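Local coordinates for protein sortase (Actinomyces oris, PDB 2XWG) that probably works as a class C sortase, a membrane-associated cysteine transpeptidase that joins pilin subunits during fimbrial assembly, at residues A[158-161]-A[162-165]; A[118-122]-A[123-127]; A[62-65]-A[66-70]. All blocks are in the same frame, centred on the assembly; numbering follows the deposited sequence.

Contact 1: A[158-161]-A[162-165]; sequences TMFD and NLNQ
Asn162 packs against the backbone of Asp161, with its CB 3.5 Å from Asp161 C and its OD1 3.6 Å from that same carbon. Asn162 CG stands beside its own backbone N (chi1 -55°), which lays the amide against the Asp161 carbonyl carbon and brings ND2 within 3.9 Å of Thr158 CG2. Of the Asp161 side chain, CB is the part that meets Asn162; the carboxylate heads the other way, where OD1 accepts from Gly153 N, two residues beyond His151. A type II' beta turn from Thr158 to Asp161, with Met159 at positive phi, leads directly into a short 3-10 segment. Both belong to the sortase domain and lie in the loop after strand 144-149, which also holds the predicted catalytic His151, hydrogen-bonded through the backbone to Phe160. Asp161 N closes the turn on Thr158 O. A water bridges the turn, donating to Met159 O at 2.8 Å and accepting from Asn162 N at 3.0 Å. Leu163, the next residue, comes back to Phe160, and the two side chains run alongside each other in the same direction. Phe160 CD2 and Leu163 CD2 are 4.0 Å apart, while the other leucine methyl, CD1, sits over one face of the ring, 4.2 Å above its plane and displaced toward the rim. Leu163 N donates to Phe160 O over 3.0 Å. Together the two side chains lie on Leu210 and Thr212 of strand 206-214, the strand that carries the predicted nucleophile Cys213.

Contact 2: A[118-122]-A[123-127]; sequences HGTDS and RTLTE. With CA (calcium ion), chain F.
Asp121 and Thr124 cross at about a right angle, and both carboxylate oxygens of the aspartate are engaged by the threonine. OD1 accepts from the Thr124 hydroxyl; the 2.5 Å between Asp121 OD1 and Thr124 OG1 is very short. OD2 accepts from Thr124 N at 3.1 Å, the N-H arriving from above the carboxylate plane, 55° out of it. Asp121 CG lies between its own backbone N and carbonyl carbon (chi1 57°), which swings the carboxylate forward over the first helical turn. This is an N-cap, here at the start of helix 122-127, which follows strand 112-118 in the sortase fold. Asp121 O accepts from Leu125 N at 3.2 Å, the first i to i+4 backbone bond of the helix. Arg123 bends back at chi2 and chi3 until NE faces Asp121 OD2 in the guanidinium plane, a weak bond of 3.4 Å within a salt bridge. One face of the same guanidinium carries Ser122 OG, 3.0 Å above the plane and toward its rim. Replacing Asp121 by an alanine removes the carboxylate, which would probably leave Thr124 N and OG1 without their capping partners and Arg123 without this counter-charge. Thr124 CG2 rests 3.4 Å from Gly119 O. Thr120 turns away from the helix, and its OG1 binds a calcium ion together with the backbone oxygens of Pro77 and Glu80. Pro77 belongs to an Asp-Pro-Trp sequence as in the lid of class C sortases, and the calcium probably ties that lid to Thr120. On the helix, a water donates to Ser122 O at 2.6 Å and also bonds Thr126 OG1.

Contact 3: A[62-65]-A[66-70]; sequences AETY and NNNLE
Tyr65 and Leu69 meet where helix 55-68, the N-terminal helix of the modelled chain, gives way to the following loop, in a plain i to i+4 side-chain contact. Leu69 CD1 lies obliquely against the far part of the ring, 3.5 Å from Tyr65 CE1 and 3.7 Å from Tyr65 OH. Tyr65 CG stands anti to the backbone N (chi1 -177°), projecting the ring outward from the helix, where Leu69 CD1 reaches it. The amide of Asn66 stands across the same ring, the two planes 79° apart, with OD1 in the ring plane at its edge, beside CD1. That oxygen is fixed from outside by Leu137 N, which donates to it, so the asparagine ties the helix to a loop; Tyr65 also touches Leu137, as well as Glu95.

Behind these side chains stands the helical backbone. Asn66 N donates to Ala62 O at 3.0 Å, and Asn67 N to Glu63 O at 3.1 Å. One turn before Ala62, the same helix supplies Glu58 to a calcium site completed by His94 and Asp97. On another side of the helix Thr64 and Asn68 point the same way, and the hydroxyl of Thr64 is bonded to Ala60 O, one turn earlier. The threonine methyl, CG2, packs 3.5 Å from Asn68 OD1, just where Asn68 N donates to Thr64 O.

The chain is the sortase part of a longer membrane protein. Along it contact 3 comes first, on helix 55-68, followed by contact 2, from the end of strand 112-118 through helix 122-127, and then contact 1 in the loop between strands 144-149 and 171-176. Contacts 1 and 2 have centres about 17 Å apart, yet touch where Met159 CE packs 3.4 Å from Thr126 O. Both border the predicted His151, contact 2 through Leu125. Contact 3 lies across the chain's centre from contact 1, about 30 Å between centres. Its nearby calcium site links helix 55-68 to residues just after helix 87-93; the site at contact 2 links Pro77 and Glu80 to Thr120.

Contact 1: A[158-161]-A[162-165]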
ATOM      1  N   THR A 158      -5.672   6.524  14.814  1.00 24.98           N
ATOM      2  CA  THR A 158      -4.728   7.448  14.203  1.00 27.39           C
ATOM      3  C   THR A 158      -4.394   7.093  12.749  1.00 30.71           C
ATOM      4  O   THR A 158      -4.219   7.988  11.907  1.00 30.34           O
ATOM      5  CB  THR A 158      -3.422   7.495  15.007  1.00 30.85           C
ATOM      6  OG1 THR A 158      -3.702   7.807  16.374  1.00 34.92           O
ATOM      7  CG2 THR A 158      -2.508   8.542  14.463  1.00 29.64           C
ATOM      8  N   MET A 159      -4.293   5.796  12.456  1.00 26.48           N
ATOM      9  CA  MET A 159      -3.947   5.332  11.115  1.00 24.20           C
ATOM     10  C   MET A 159      -2.776   6.112  10.557  1.00 27.59           C
ATOM     11  O   MET A 159      -1.693   6.070  11.143  1.00 26.91           O
ATOM     12  CB  MET A 159      -5.138   5.374  10.170  1.00 22.42           C
ATOM     13  CG  MET A 159      -6.278   4.472  10.603  1.00 21.79           C
ATOM     14  SD  MET A 159      -5.695   2.803  11.030  1.00 31.21           S
ATOM     15  CE  MET A 159      -7.243   1.972  11.323  1.00 26.19           C
ATOM     16  N   PHE A 160      -2.984   6.823   9.446  1.00 27.85           N
ATOM     17  CA  PHE A 160      -1.900   7.551   8.736  1.00 27.02           C
ATOM     18  C   PHE A 160      -1.947   9.076   8.967  1.00 30.83           C
ATOM     19  O   PHE A 160      -1.460   9.873   8.130  1.00 27.30           O
ATOM     20  CB  PHE A 160      -1.988   7.304   7.223  1.00 26.68           C
ATOM     21  CG  PHE A 160      -1.271   6.053   6.744  1.00 26.04           C
ATOM     22  CD1 PHE A 160      -0.573   5.249   7.621  1.00 24.23           C
ATOM     23  CD2 PHE A 160      -1.306   5.694   5.406  1.00 25.73           C
ATOM     24  CE1 PHE A 160       0.101   4.134   7.181  1.00 20.86           C
ATOM     25  CE2 PHE A 160      -0.640   4.571   4.957  1.00 27.53           C
ATOM     26  CZ  PHE A 160       0.064   3.791   5.848  1.00 22.91           C
ATOM     27  N   ASP A 161      -2.537   9.484  10.090  1.00 30.37           N
ATOM     28  CA  ASP A 161      -2.690  10.905  10.385  1.00 31.12           C
ATOM     29  C   ASP A 161      -1.371  11.636  10.181  1.00 34.29           C
ATOM     30  O   ASP A 161      -1.307  12.729   9.574  1.00 42.07           O
ATOM     31  CB  ASP A 161      -3.145  11.113  11.828  1.00 29.27           C
ATOM     32  CG  ASP A 161      -4.632  10.980  11.999  1.00 29.23           C
ATOM     33  OD1 ASP A 161      -5.336  10.861  10.978  1.00 31.47           O
ATOM     34  OD2 ASP A 161      -5.101  11.005  13.160  1.00 31.33           O
ATOM     35  N   ASN A 162      -0.307  11.041  10.680  1.00 25.79           N
ATOM     36  CA  ASN A 162       0.955  11.749  10.724  1.00 27.43           C
ATOM     37  C   ASN A 162       1.864  11.466   9.546  1.00 27.80           C
ATOM     38  O   ASN A 162       3.080  11.650   9.625  1.00 28.15           O
ATOM     39  CB  ASN A 162       1.638  11.472  12.046  1.00 29.04           C
ATOM     40  CG  ASN A 162       0.740  11.805  13.205  1.00 36.35           C
ATOM     41  OD1 ASN A 162       0.099  12.874  13.228  1.00 36.31           O
ATOM     42  ND2 ASN A 162       0.634  10.878  14.153  1.00 33.88           N
ATOM     43  N   LEU A 163       1.277  11.018   8.445  1.00 27.59           N
ATOM     44  CA  LEU A 163       2.067  10.847   7.238  1.00 27.08           C
ATOM     45  C   LEU A 163       2.721  12.176   6.866  1.00 34.55           C
ATOM     46  O   LEU A 163       3.839  12.188   6.353  1.00 42.51           O
ATOM     47  CB  LEU A 163       1.185  10.325   6.095  1.00 30.76           C
ATOM     48  CG  LEU A 163       1.844   9.278   5.192  1.00 27.34           C
ATOM     49  CD1 LEU A 163       2.330   8.139   6.051  1.00 27.24           C
ATOM     50  CD2 LEU A 163       0.882   8.774   4.140  1.00 27.02           C
ATOM     51  N   ASN A 164       2.037  13.293   7.142  1.00 29.92           N
ATOM     52  CA  ASN A 164       2.569  14.629   6.858  1.00 35.99           C
ATOM     53  C   ASN A 164       3.778  15.071   7.691  1.00 37.62           C
ATOM     54  O   ASN A 164       4.136  16.241   7.640  1.00 36.44           O
ATOM     55  CB  ASN A 164       1.466  15.684   6.985  1.00 31.96           C
ATOM     56  CG  ASN A 164       0.816  15.669   8.358  1.00 35.38           C
ATOM     57  OD1 ASN A 164       1.376  15.137   9.314  1.00 35.69           O
ATOM     58  ND2 ASN A 164      -0.374  16.242   8.459  1.00 30.63           N
ATOM     59  N   GLN A 165       4.389  14.173   8.468  1.00 30.29           N
ATOM     60  CA  GLN A 165       5.609  14.525   9.198  1.00 34.23           C
ATOM     61  C   GLN A 165       6.829  13.910   8.544  1.00 37.27           C
ATOM     62  O   GLN A 165       7.973  14.280   8.838  1.00 40.48           O
ATOM     63  CB  GLN A 165       5.540  14.109  10.658  1.00 32.97           C
ATOM     64  CG  GLN A 165       4.438  14.808  11.415  1.00 35.74           C
ATOM     65  CD  GLN A 165       4.348  14.316  12.827  1.00 41.00           C
ATOM     66  OE1 GLN A 165       3.315  14.469  13.504  1.00 40.82           O
ATOM     67  NE2 GLN A 165       5.431  13.685  13.287  1.00 37.16           N
TER
HETATM   68  O   HOH W   1       0.148   8.177  11.598  1.00 23.98           O

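Contact 2: A[118-122]-A[123-127]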
ATOM      1  N   HIS A 118      -6.190  -6.772   2.309  1.00 30.68           N
ATOM      2  CA  HIS A 118      -6.632  -6.682   0.922  1.00 32.40           C
ATOM      3  C   HIS A 118      -7.687  -5.598   0.785  1.00 29.52           C
ATOM      4  O   HIS A 118      -8.632  -5.562   1.561  1.00 33.87           O
ATOM      5  CB  HIS A 118      -7.292  -7.997   0.498  1.00 30.72           C
ATOM      6  CG  HIS A 118      -6.341  -9.137   0.308  1.00 35.89           C
ATOM      7  ND1 HIS A 118      -5.932  -9.946   1.346  1.00 34.14           N
ATOM      8  CD2 HIS A 118      -5.750  -9.627  -0.809  1.00 34.16           C
ATOM      9  CE1 HIS A 118      -5.110 -10.867   0.880  1.00 36.44           C
ATOM     10  NE2 HIS A 118      -4.978 -10.691  -0.424  1.00 37.24           N
ATOM     11  N   GLY A 119      -7.551  -4.746  -0.222  1.00 32.32           N
ATOM     12  CA  GLY A 119      -8.605  -3.814  -0.601  1.00 33.37           C
ATOM     13  C   GLY A 119      -8.679  -2.502   0.172  1.00 33.54           C
ATOM     14  O   GLY A 119      -7.957  -2.301   1.159  1.00 27.94           O
ATOM     15  N   THR A 120      -9.573  -1.614  -0.263  1.00 26.65           N
ATOM     16  CA  THR A 120      -9.684  -0.309   0.363  1.00 28.25           C
ATOM     17  C   THR A 120     -11.137   0.088   0.609  1.00 31.83           C
ATOM     18  O   THR A 120     -11.493   1.267   0.613  1.00 28.25           O
ATOM     19  CB  THR A 120      -8.973   0.777  -0.477  1.00 29.25           C
ATOM     20  OG1 THR A 120      -9.496   0.757  -1.809  1.00 32.20           O
ATOM     21  CG2 THR A 120      -7.489   0.509  -0.539  1.00 26.70           C
ATOM     22  N   ASP A 121     -11.983  -0.904   0.821  1.00 32.86           N
ATOM     23  CA  ASP A 121     -13.357  -0.619   1.186  1.00 36.88           C
ATOM     24  C   ASP A 121     -13.360   0.050   2.544  1.00 34.53           C
ATOM     25  O   ASP A 121     -12.385  -0.029   3.284  1.00 33.56           O
ATOM     26  CB  ASP A 121     -14.148  -1.907   1.241  1.00 38.03           C
ATOM     27  CG  ASP A 121     -13.550  -2.873   2.194  1.00 40.41           C
ATOM     28  OD1 ASP A 121     -12.485  -3.465   1.867  1.00 36.13           O
ATOM     29  OD2 ASP A 121     -14.129  -3.005   3.287  1.00 46.31           O
ATOM     30  N   SER A 122     -14.457   0.713   2.873  1.00 40.21           N
ATOM     31  CA  SER A 122     -14.530   1.497   4.095  1.00 35.53           C
ATOM     32  C   SER A 122     -14.301   0.635   5.346  1.00 36.88           C
ATOM     33  O   SER A 122     -13.641   1.075   6.274  1.00 34.27           O
ATOM     34  CB  SER A 122     -15.864   2.235   4.172  1.00 33.28           C
ATOM     35  OG  SER A 122     -16.928   1.333   4.452  1.00 43.49           O
ATOM     36  N   ARG A 123     -14.811  -0.594   5.371  1.00 40.68           N
ATOM     37  CA  ARG A 123     -14.637  -1.439   6.546  1.00 40.25           C
ATOM     38  C   ARG A 123     -13.156  -1.731   6.753  1.00 38.83           C
ATOM     39  O   ARG A 123     -12.657  -1.691   7.882  1.00 40.73           O
ATOM     40  CB  ARG A 123     -15.393  -2.781   6.417  1.00 47.59           C
ATOM     41  CG  ARG A 123     -16.921  -2.727   6.545  1.00 58.36           C
ATOM     42  CD  ARG A 123     -17.604  -3.291   5.278  1.00 65.81           C
ATOM     43  NE  ARG A 123     -17.337  -2.429   4.118  1.00 66.70           N
ATOM     44  CZ  ARG A 123     -18.205  -1.548   3.614  1.00 63.58           C
ATOM     45  NH1 ARG A 123     -19.425  -1.424   4.147  1.00 59.11           N
ATOM     46  NH2 ARG A 123     -17.857  -0.802   2.568  1.00 58.32           N
ATOM     47  N   THR A 124     -12.461  -2.047   5.663  1.00 33.15           N
ATOM     48  CA  THR A 124     -11.031  -2.383   5.713  1.00 31.31           C
ATOM     49  C   THR A 124     -10.181  -1.251   6.272  1.00 27.89           C
ATOM     50  O   THR A 124      -9.345  -1.482   7.136  1.00 25.24           O
ATOM     51  CB  THR A 124     -10.499  -2.716   4.327  1.00 29.56           C
ATOM     52  OG1 THR A 124     -11.125  -3.909   3.866  1.00 32.26           O
ATOM     53  CG2 THR A 124      -9.019  -2.926   4.364  1.00 29.06           C
ATOM     54  N   LEU A 125     -10.413  -0.027   5.795  1.00 23.86           N
ATOM     55  CA  LEU A 125      -9.618   1.117   6.258  1.00 26.73           C
ATOM     56  C   LEU A 125      -9.943   1.537   7.698  1.00 23.80           C
ATOM     57  O   LEU A 125      -9.189   2.286   8.307  1.00 24.58           O
ATOM     58  CB  LEU A 125      -9.728   2.322   5.307  1.00 24.60           C
ATOM     59  CG  LEU A 125      -9.307   2.115   3.858  1.00 22.40           C
ATOM     60  CD1 LEU A 125      -9.074   3.453   3.174  1.00 25.92           C
ATOM     61  CD2 LEU A 125      -8.071   1.331   3.842  1.00 21.78           C
ATOM     62  N   THR A 126     -11.066   1.073   8.227  1.00 24.73           N
ATOM     63  CA  THR A 126     -11.356   1.216   9.653  1.00 25.88           C
ATOM     64  C   THR A 126     -10.526   0.225  10.479  1.00 28.36           C
ATOM     65  O   THR A 126     -10.258   0.456  11.656  1.00 29.23           O
ATOM     66  CB  THR A 126     -12.857   1.012   9.916  1.00 27.69           C
ATOM     67  OG1 THR A 126     -13.548   2.249   9.653  1.00 33.89           O
ATOM     68  CG2 THR A 126     -13.111   0.613  11.337  1.00 28.39           C
ATOM     69  N   GLU A 127     -10.108  -0.869   9.842  1.00 33.82           N
ATOM     70  CA  GLU A 127      -9.392  -1.949  10.509  1.00 34.97           C
ATOM     71  C   GLU A 127      -7.859  -1.853  10.425  1.00 34.53           C
ATOM     72  O   GLU A 127      -7.159  -2.412  11.274  1.00 37.80           O
ATOM     73  CB  GLU A 127      -9.866  -3.319   9.991  1.00 36.98           C
ATOM     74  CG  GLU A 127     -11.231  -3.764  10.529  1.00 43.21           C
ATOM     75  CD  GLU A 127     -11.354  -3.544  12.045  1.00 57.09           C
ATOM     76  OE1 GLU A 127     -10.622  -4.233  12.814  1.00 59.91           O
ATOM     77  OE2 GLU A 127     -12.167  -2.668  12.464  1.00 56.73           O
TER
HETATM   78 CA    CA F1286     -11.979   1.867  -2.194  1.00 44.82          CA
HETATM   79  O   HOH W   2     -13.134   3.576   6.963  1.00 34.06           O
HETATM   80  O   HOH W   3     -13.308  -0.485  -3.092  1.00 41.66           O
HETATM   81  O   HOH W   4     -11.884   2.909  -4.822  1.00 45.45           O

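Contact 3: A[62-65]-A[66-70]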
ATOM      1  N   ALA A  62       2.747 -14.744  -5.233  1.00 45.63           N
ATOM      2  CA  ALA A  62       2.669 -13.297  -5.119  1.00 46.66           C
ATOM      3  C   ALA A  62       3.506 -12.665  -6.221  1.00 51.84           C
ATOM      4  O   ALA A  62       3.048 -11.751  -6.910  1.00 49.88           O
ATOM      5  CB  ALA A  62       3.158 -12.835  -3.763  1.00 40.37           C
ATOM      6  N   GLU A  63       4.731 -13.154  -6.400  1.00 64.06           N
ATOM      7  CA  GLU A  63       5.627 -12.539  -7.381  1.00 69.66           C
ATOM      8  C   GLU A  63       5.130 -12.800  -8.807  1.00 70.54           C
ATOM      9  O   GLU A  63       5.265 -11.955  -9.698  1.00 66.90           O
ATOM     10  CB  GLU A  63       7.072 -13.012  -7.190  1.00 72.96           C
ATOM     11  CG  GLU A  63       7.487 -13.117  -5.714  1.00 77.61           C
ATOM     12  CD  GLU A  63       8.958 -12.784  -5.468  1.00 87.93           C
ATOM     13  OE1 GLU A  63       9.510 -11.943  -6.226  1.00 90.61           O
ATOM     14  OE2 GLU A  63       9.551 -13.360  -4.514  1.00 82.33           O
ATOM     15  N   THR A  64       4.544 -13.969  -9.024  1.00 58.09           N
ATOM     16  CA  THR A  64       3.900 -14.217 -10.303  1.00 61.03           C
ATOM     17  C   THR A  64       2.775 -13.203 -10.508  1.00 59.93           C
ATOM     18  O   THR A  64       2.736 -12.551 -11.549  1.00 65.13           O
ATOM     19  CB  THR A  64       3.403 -15.670 -10.434  1.00 64.45           C
ATOM     20  OG1 THR A  64       4.537 -16.543 -10.540  1.00 62.65           O
ATOM     21  CG2 THR A  64       2.520 -15.830 -11.667  1.00 62.11           C
ATOM     22  N   TYR A  65       1.901 -13.033  -9.511  1.00 51.76           N
ATOM     23  CA  TYR A  65       0.841 -12.012  -9.579  1.00 49.67           C
ATOM     24  C   TYR A  65       1.355 -10.642 -10.045  1.00 52.76           C
ATOM     25  O   TYR A  65       0.826 -10.049 -10.995  1.00 49.48           O
ATOM     26  CB  TYR A  65       0.103 -11.850  -8.240  1.00 46.67           C
ATOM     27  CG  TYR A  65      -1.050 -10.841  -8.290  1.00 43.59           C
ATOM     28  CD1 TYR A  65      -0.826  -9.478  -8.138  1.00 38.43           C
ATOM     29  CD2 TYR A  65      -2.359 -11.262  -8.503  1.00 43.15           C
ATOM     30  CE1 TYR A  65      -1.880  -8.558  -8.195  1.00 39.90           C
ATOM     31  CE2 TYR A  65      -3.413 -10.358  -8.555  1.00 37.31           C
ATOM     32  CZ  TYR A  65      -3.173  -9.012  -8.403  1.00 39.66           C
ATOM     33  OH  TYR A  65      -4.234  -8.130  -8.476  1.00 37.35           O
ATOM     34  N   ASN A  66       2.369 -10.129  -9.360  1.00 50.86           N
ATOM     35  CA  ASN A  66       2.942  -8.844  -9.726  1.00 49.29           C
ATOM     36  C   ASN A  66       3.376  -8.806 -11.190  1.00 53.01           C
ATOM     37  O   ASN A  66       3.156  -7.824 -11.896  1.00 56.75           O
ATOM     38  CB  ASN A  66       4.115  -8.506  -8.807  1.00 48.66           C
ATOM     39  CG  ASN A  66       3.676  -8.255  -7.391  1.00 40.70           C
ATOM     40  OD1 ASN A  66       2.553  -7.853  -7.157  1.00 39.89           O
ATOM     41  ND2 ASN A  66       4.555  -8.500  -6.440  1.00 42.51           N
ATOM     42  N   ASN A  67       3.981  -9.895 -11.640  1.00 61.11           N
ATOM     43  CA  ASN A  67       4.526  -9.980 -12.989  1.00 64.35           C
ATOM     44  C   ASN A  67       3.479 -10.156 -14.101  1.00 67.44           C
ATOM     45  O   ASN A  67       3.698  -9.744 -15.246  1.00 67.20           O
ATOM     46  CB  ASN A  67       5.609 -11.059 -13.034  1.00 59.60           C
ATOM     47  CG  ASN A  67       6.852 -10.653 -12.258  1.00 62.49           C
ATOM     48  OD1 ASN A  67       7.193  -9.468 -12.196  1.00 65.14           O
ATOM     49  ND2 ASN A  67       7.529 -11.627 -11.652  1.00 63.37           N
ATOM     50  N   ASN A  68       2.341 -10.756 -13.766  1.00 65.49           N
ATOM     51  CA  ASN A  68       1.221 -10.800 -14.703  1.00 71.72           C
ATOM     52  C   ASN A  68       0.285  -9.594 -14.553  1.00 70.79           C
ATOM     53  O   ASN A  68      -0.670  -9.437 -15.318  1.00 70.77           O
ATOM     54  CB  ASN A  68       0.431 -12.114 -14.580  1.00 71.59           C
ATOM     55  CG  ASN A  68       1.130 -13.294 -15.264  1.00 79.81           C
ATOM     56  OD1 ASN A  68       1.442 -14.298 -14.618  1.00 81.23           O
ATOM     57  ND2 ASN A  68       1.371 -13.176 -16.576  1.00 79.48           N
ATOM     58  N   LEU A  69       0.570  -8.743 -13.570  1.00 63.34           N
ATOM     59  CA  LEU A  69      -0.269  -7.578 -13.310  1.00 63.24           C
ATOM     60  C   LEU A  69      -0.241  -6.631 -14.504  1.00 68.11           C
ATOM     61  O   LEU A  69       0.828  -6.225 -14.976  1.00 67.91           O
ATOM     62  CB  LEU A  69       0.171  -6.847 -12.036  1.00 60.69           C
ATOM     63  CG  LEU A  69      -0.826  -5.855 -11.419  1.00 55.20           C
ATOM     64  CD1 LEU A  69      -2.122  -6.557 -11.016  1.00 53.84           C
ATOM     65  CD2 LEU A  69      -0.213  -5.161 -10.233  1.00 42.46           C
ATOM     66  N   GLU A  70      -1.428  -6.282 -14.980  1.00 70.34           N
ATOM     67  CA  GLU A  70      -1.574  -5.465 -16.174  1.00 72.25           C
ATOM     68  C   GLU A  70      -1.913  -4.009 -15.848  1.00 71.40           C
ATOM     69  O   GLU A  70      -2.901  -3.721 -15.167  1.00 71.21           O
ATOM     70  CB  GLU A  70      -2.623  -6.090 -17.107  1.00 75.29           C
ATOM     71  CG  GLU A  70      -4.109  -5.992 -16.648  1.00 85.77           C
ATOM     72  CD  GLU A  70      -4.394  -6.446 -15.196  1.00 81.73           C
ATOM     73  OE1 GLU A  70      -4.142  -7.634 -14.843  1.00 67.54           O
ATOM     74  OE2 GLU A  70      -4.905  -5.594 -14.419  1.00 77.25           O
TER